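Local coordinates for glycerate dehydrogenase/glyoxylate reductase (Thermus thermophilus, PDB 2CUK) that probably reduces glyoxylate and hydroxypyruvate to glycolate and D-glycerate using a nicotinamide cofactor, as a D-isomer specific 2-hydroxyacid dehydrogenase, at the interface of chains A and B. Sequence-based numbering; all coordinates share one arbitrary frame. Chains: chain A/B, glycerate dehydrogenase/glyoxylate reductase.

Contact 1: the interface of chains A and B. Residues chain A 111, 143, 165-166; chain B 104, 107, 162, 166.
A:Phe166 follows helix 154-165 of chain A with phi -93° and psi 9°, and this turn brings its ring against helices 99-114 and 154-165 of chain B. B:Arg162 lies across one face of the ring. CG of B:Arg162 sits over the ring centre, 4.0 Å from the centroid of A:Phe166, in a CH-pi contact, and the chain is extended from CG to NE. The guanidinium stands steeply to the ring. B:Arg162 grips B:Asp104 side-on, NE 2.7 Å from the carboxylate oxygen OD1, with NH2 on the same oxygen. With an alanine here instead of B:Arg162, the B:Asp104 carboxylate would probably lose its salt-bridge partner, and A:Phe166 the aliphatic chain over one face. The other carboxylate oxygen is turned to chain A. A:Gln143 NE2 donates to OD2 of B:Asp104 at 3.0 Å, on the syn lone pair and close to the amide plane. The same amide nitrogen also bonds to the backbone O of A:Phe166. B:Leu107 touches the ring from its own helix, CB 3.8 Å from CZ of A:Phe166. At the rim the two phenylalanines of the pair meet, A:Phe166 CE2 lying 3.6 Å from B:Phe166 CE2.

Contact 2: the interface of chains A and B. Residues chain A 7-10, 29; chain B 133-135.
The loop of chain A after strand 2-5, with A:Thr8, and the loop after strand 23-26, with A:Gly29, receive a loop of chain B that lies between helix 117-125 and strand 146-150. A:Thr8 gives its hydroxyl OG1 to the carboxylate OE2 of B:Glu135 at 2.5 Å. The hydroxyl arrives on the anti side, 31° out of the carboxylate plane. B:Glu135 is extended beyond CG, and its CG rests 3.9 Å from CD of A:Pro10. B:His133 has CG anti to its own backbone N (chi1 -168°), and its imidazole points into chain A. The edge of the ring faces the threonine hydroxyl. ND1 of B:His133 accepts a hydrogen bond from the backbone N-H of B:Glu135, N to ND1 3.0 Å, which holds the ring turned and would probably place a proton on NE2. NE2 of B:His133 lies 3.0 Å from water 1, in the ring plane. Water 1 also bonds A:Thr8 N and lies 2.9 Å from A:Gly29 O, joining both loops of chain A to the imidazole. B:Pro134 fills the apolar side, with CD 3.7 Å from A:Arg7 CB. The site probably fastens a loop of one subunit to the N-terminal loops of the other and steadies the pair.

Contact 3: the interface of chains A and B. Residues chain A 130-131, 133-134; chain B 7-8, 29-30.
This is a loop-to-loop part of the two-fold interface between the two copies of the deposited assembly, probably the biological dimer. Here A:His133 and A:Ala131 rest against B:Leu30 and its neighbours, and the contact probably helps to hold the N-terminal loops of chain B (after strands 2-5 and 23-26) to chain A. It is the twin of contact 2 with the chains exchanged, extended to take in B:Leu30. Apolar contacts from B:Leu30, A:Pro134 and B:Arg7 sit beside a water-bridged imidazole. The side chains of B:Leu30 and A:His133 cross at about a right angle. Methyl CD2 of B:Leu30 is 3.9 Å from CB of A:His133 and also borders the CD2 side of the imidazole. The methyl group of A:Ala131 comes in from further back along the same loop, its CB 3.7 Å from the backbone O of B:Leu30. B:Leu30 is thus met both at a side-chain methyl and at its backbone carbonyl. The imidazole keeps the orientation of its twin (chi1 -171°), with CE1 of A:His133 3.3 Å from the hydroxyl OG1 of B:Thr8. CD of A:Pro134 flanks one face of the ring and reaches across to CB of B:Arg7. The aliphatic part of B:Arg7 continues beside the imidazole, with CD 3.9 Å from CD2 of A:His133. Water 2, in the ring plane, bonds A:His133 NE2 and B:Thr8 N. Water 2 lies 2.7 Å from the carbonyl O of B:Gly29.

Contact 1: the interface of chains A and B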
# COMPACT_ATOMS: atom_id res chain seq x y z
N LEU A 111 -3.31 -0.49 4.24
CA LEU A 111 -3.27 -1.71 3.44
C LEU A 111 -2.12 -2.62 3.87
O LEU A 111 -2.27 -3.84 3.86
CB LEU A 111 -3.12 -1.35 1.96
CG LEU A 111 -4.35 -0.70 1.31
CD1 LEU A 111 -3.99 -0.11 -0.05
CD2 LEU A 111 -5.45 -1.76 1.17
N GLN A 143 -13.97 -3.67 2.66
CA GLN A 143 -15.34 -3.35 2.26
C GLN A 143 -16.34 -3.39 3.41
O GLN A 143 -16.50 -4.40 4.09
CB GLN A 143 -15.77 -4.31 1.15
CG GLN A 143 -14.96 -4.14 -0.15
CD GLN A 143 -13.46 -4.31 0.05
OE1 GLN A 143 -13.00 -5.36 0.51
NE2 GLN A 143 -12.70 -3.28 -0.29
N ALA A 165 -13.24 4.83 -1.91
CA ALA A 165 -13.03 4.02 -3.10
C ALA A 165 -12.77 2.55 -2.80
O ALA A 165 -12.94 1.69 -3.67
CB ALA A 165 -11.88 4.60 -3.93
N PHE A 166 -12.35 2.25 -1.57
CA PHE A 166 -12.10 0.86 -1.18
C PHE A 166 -13.35 0.27 -0.54
O PHE A 166 -13.32 -0.83 0.03
CB PHE A 166 -10.93 0.78 -0.20
CG PHE A 166 -9.58 1.01 -0.84
CD1 PHE A 166 -8.79 -0.07 -1.23
CD2 PHE A 166 -9.10 2.30 -1.03
CE1 PHE A 166 -7.53 0.14 -1.80
CE2 PHE A 166 -7.85 2.52 -1.60
CZ PHE A 166 -7.06 1.43 -1.99
N ASP B 104 -7.76 -4.54 -3.77
CA ASP B 104 -7.12 -3.93 -2.60
C ASP B 104 -5.63 -4.26 -2.54
O ASP B 104 -4.80 -3.38 -2.29
CB ASP B 104 -7.77 -4.42 -1.30
CG ASP B 104 -9.18 -3.88 -1.10
OD1 ASP B 104 -9.58 -2.94 -1.82
OD2 ASP B 104 -9.88 -4.39 -0.20
N LEU B 107 -3.57 -2.42 -5.16
CA LEU B 107 -3.27 -1.04 -4.75
C LEU B 107 -2.23 -1.04 -3.63
O LEU B 107 -1.38 -0.15 -3.56
CB LEU B 107 -4.54 -0.32 -4.28
CG LEU B 107 -5.32 0.49 -5.32
CD1 LEU B 107 -4.50 1.71 -5.74
CD2 LEU B 107 -5.65 -0.38 -6.53
N ARG B 162 -10.32 2.56 -7.58
CA ARG B 162 -9.46 2.96 -6.47
C ARG B 162 -8.37 3.94 -6.93
O ARG B 162 -8.09 4.93 -6.25
CB ARG B 162 -8.80 1.73 -5.85
CG ARG B 162 -9.77 0.83 -5.10
CD ARG B 162 -9.20 -0.57 -4.89
NE ARG B 162 -10.05 -1.37 -4.02
CZ ARG B 162 -11.29 -1.74 -4.31
NH1 ARG B 162 -11.85 -1.39 -5.46
NH2 ARG B 162 -11.99 -2.45 -3.42
N PHE B 166 -6.82 8.27 -5.99
CA PHE B 166 -5.45 8.69 -5.69
C PHE B 166 -4.98 9.76 -6.67
O PHE B 166 -3.83 10.19 -6.63
CB PHE B 166 -4.50 7.49 -5.74
CG PHE B 166 -4.64 6.57 -4.55
CD1 PHE B 166 -3.81 6.73 -3.44
CD2 PHE B 166 -5.59 5.56 -4.54
CE1 PHE B 166 -3.95 5.89 -2.32
CE2 PHE B 166 -5.73 4.72 -3.43
CZ PHE B 166 -4.91 4.89 -2.32

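Contact 2: the interface of chains A and B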
# COMPACT_ATOMS: atom_id res chain seq x y z
N ARG A 7 19.78 21.70 4.93
CA ARG A 7 19.88 20.35 4.39
C ARG A 7 19.86 20.37 2.87
O ARG A 7 19.35 21.32 2.27
CB ARG A 7 18.72 19.48 4.88
CG ARG A 7 18.66 19.25 6.38
CD ARG A 7 19.82 18.41 6.89
NE ARG A 7 19.62 18.07 8.30
CZ ARG A 7 19.55 18.97 9.28
NH1 ARG A 7 19.67 20.26 9.02
NH2 ARG A 7 19.34 18.57 10.53
N THR A 8 20.40 19.33 2.24
CA THR A 8 20.39 19.25 0.79
C THR A 8 18.96 18.96 0.35
O THR A 8 18.24 18.20 1.01
CB THR A 8 21.32 18.13 0.28
OG1 THR A 8 21.01 16.92 0.98
CG2 THR A 8 22.77 18.50 0.52
N LEU A 9 18.54 19.57 -0.75
CA LEU A 9 17.18 19.40 -1.24
C LEU A 9 17.14 18.76 -2.62
O LEU A 9 18.06 18.93 -3.42
CB LEU A 9 16.47 20.76 -1.31
CG LEU A 9 16.49 21.63 -0.05
CD1 LEU A 9 15.76 22.94 -0.34
CD2 LEU A 9 15.84 20.90 1.12
N PRO A 10 16.07 18.01 -2.92
CA PRO A 10 15.92 17.34 -4.21
C PRO A 10 15.45 18.35 -5.26
O PRO A 10 14.73 19.30 -4.93
CB PRO A 10 14.86 16.29 -3.92
CG PRO A 10 13.96 17.01 -2.97
CD PRO A 10 14.93 17.69 -2.03
N GLY A 29 24.71 16.28 4.72
CA GLY A 29 24.74 15.32 5.82
C GLY A 29 23.39 15.20 6.52
O GLY A 29 22.45 15.93 6.25
N HIS B 133 15.09 13.67 6.71
CA HIS B 133 15.90 14.37 5.72
C HIS B 133 15.10 14.59 4.44
O HIS B 133 14.33 13.72 4.02
CB HIS B 133 17.18 13.57 5.41
CG HIS B 133 18.19 14.35 4.62
ND1 HIS B 133 18.18 14.40 3.24
CD2 HIS B 133 19.27 15.05 5.01
CE1 HIS B 133 19.21 15.11 2.82
NE2 HIS B 133 19.90 15.52 3.88
N PRO B 134 15.27 15.75 3.79
CA PRO B 134 14.55 16.06 2.55
C PRO B 134 14.69 15.02 1.44
O PRO B 134 13.78 14.86 0.63
CB PRO B 134 15.14 17.42 2.14
CG PRO B 134 15.49 18.04 3.45
CD PRO B 134 16.11 16.89 4.20
N GLU B 135 15.81 14.31 1.40
CA GLU B 135 16.03 13.32 0.35
C GLU B 135 16.03 11.86 0.80
O GLU B 135 16.50 10.99 0.08
CB GLU B 135 17.35 13.63 -0.36
CG GLU B 135 17.51 15.09 -0.76
CD GLU B 135 18.82 15.36 -1.46
OE1 GLU B 135 18.83 15.43 -2.71
OE2 GLU B 135 19.85 15.49 -0.77
O HOH W 1 21.97 17.72 4.07

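Contact 3: the interface of chains A and B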
# COMPACT_ATOMS: atom_id res chain seq x y z
N LYS A 130 6.13 -21.79 0.45
CA LYS A 130 6.22 -23.12 -0.17
C LYS A 130 5.10 -23.40 -1.15
O LYS A 130 5.27 -24.18 -2.09
CB LYS A 130 6.20 -24.20 0.92
CG LYS A 130 7.19 -23.98 2.05
CD LYS A 130 8.63 -24.04 1.57
CE LYS A 130 9.60 -23.77 2.72
NZ LYS A 130 11.03 -23.86 2.29
N ALA A 131 3.94 -22.78 -0.93
CA ALA A 131 2.79 -22.97 -1.80
C ALA A 131 1.65 -22.02 -1.45
O ALA A 131 1.66 -21.39 -0.40
CB ALA A 131 2.31 -24.41 -1.69
N HIS A 133 -2.09 -21.29 -0.27
CA HIS A 133 -2.99 -22.01 0.61
C HIS A 133 -4.15 -21.12 1.03
O HIS A 133 -3.99 -19.93 1.28
CB HIS A 133 -2.20 -22.46 1.84
CG HIS A 133 -3.04 -23.40 2.66
ND1 HIS A 133 -4.01 -22.98 3.52
CD2 HIS A 133 -2.99 -24.80 2.70
CE1 HIS A 133 -4.52 -24.10 4.06
NE2 HIS A 133 -3.94 -25.20 3.59
N PRO A 134 -5.36 -21.69 1.08
CA PRO A 134 -6.58 -20.94 1.42
C PRO A 134 -6.53 -20.16 2.74
O PRO A 134 -7.25 -19.17 2.90
CB PRO A 134 -7.66 -22.03 1.44
CG PRO A 134 -7.16 -23.01 0.41
CD PRO A 134 -5.68 -23.09 0.75
N ARG B 7 -7.47 -28.82 0.04
CA ARG B 7 -6.81 -28.04 1.07
C ARG B 7 -7.87 -27.63 2.08
O ARG B 7 -9.07 -27.63 1.76
CB ARG B 7 -6.16 -26.78 0.49
CG ARG B 7 -5.03 -27.03 -0.50
CD ARG B 7 -3.80 -27.65 0.15
NE ARG B 7 -2.68 -27.69 -0.79
CZ ARG B 7 -2.65 -28.45 -1.89
NH1 ARG B 7 -3.67 -29.24 -2.18
NH2 ARG B 7 -1.61 -28.37 -2.71
N THR B 8 -7.45 -27.28 3.29
CA THR B 8 -8.39 -26.86 4.32
C THR B 8 -8.83 -25.45 3.98
O THR B 8 -8.03 -24.63 3.51
CB THR B 8 -7.74 -26.88 5.72
OG1 THR B 8 -6.51 -26.14 5.69
CG2 THR B 8 -7.46 -28.30 6.15
N GLY B 29 -2.42 -29.68 5.32
CA GLY B 29 -1.03 -29.49 4.92
C GLY B 29 -0.84 -28.57 3.73
O GLY B 29 -1.80 -28.17 3.07
N LEU B 30 0.42 -28.24 3.45
CA LEU B 30 0.75 -27.35 2.35
C LEU B 30 0.97 -28.05 1.01
O LEU B 30 0.97 -27.39 -0.03
CB LEU B 30 2.01 -26.54 2.70
CG LEU B 30 1.86 -25.42 3.73
CD1 LEU B 30 3.24 -24.91 4.14
CD2 LEU B 30 1.03 -24.29 3.13
O HOH W 2 -4.48 -28.14 3.58

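Contact 1 lies between the other two, with C-alpha centres about 31 Å from contact 2 and 27 Å from contact 3. The C-alpha centres of contacts 2 and 3 are about 47 Å apart. They use the same elements with the chains exchanged: residues 7, 8 and 29 of one subunit, and 133 and 134 of the other. They are therefore overlapping parts of twin sites. Contact 1 pairs helices 99-114 and 154-165 near the middle of the interface. Each chain thus supplies a central helical surface and an outlying loop, so the subunits probably embrace one another reciprocally.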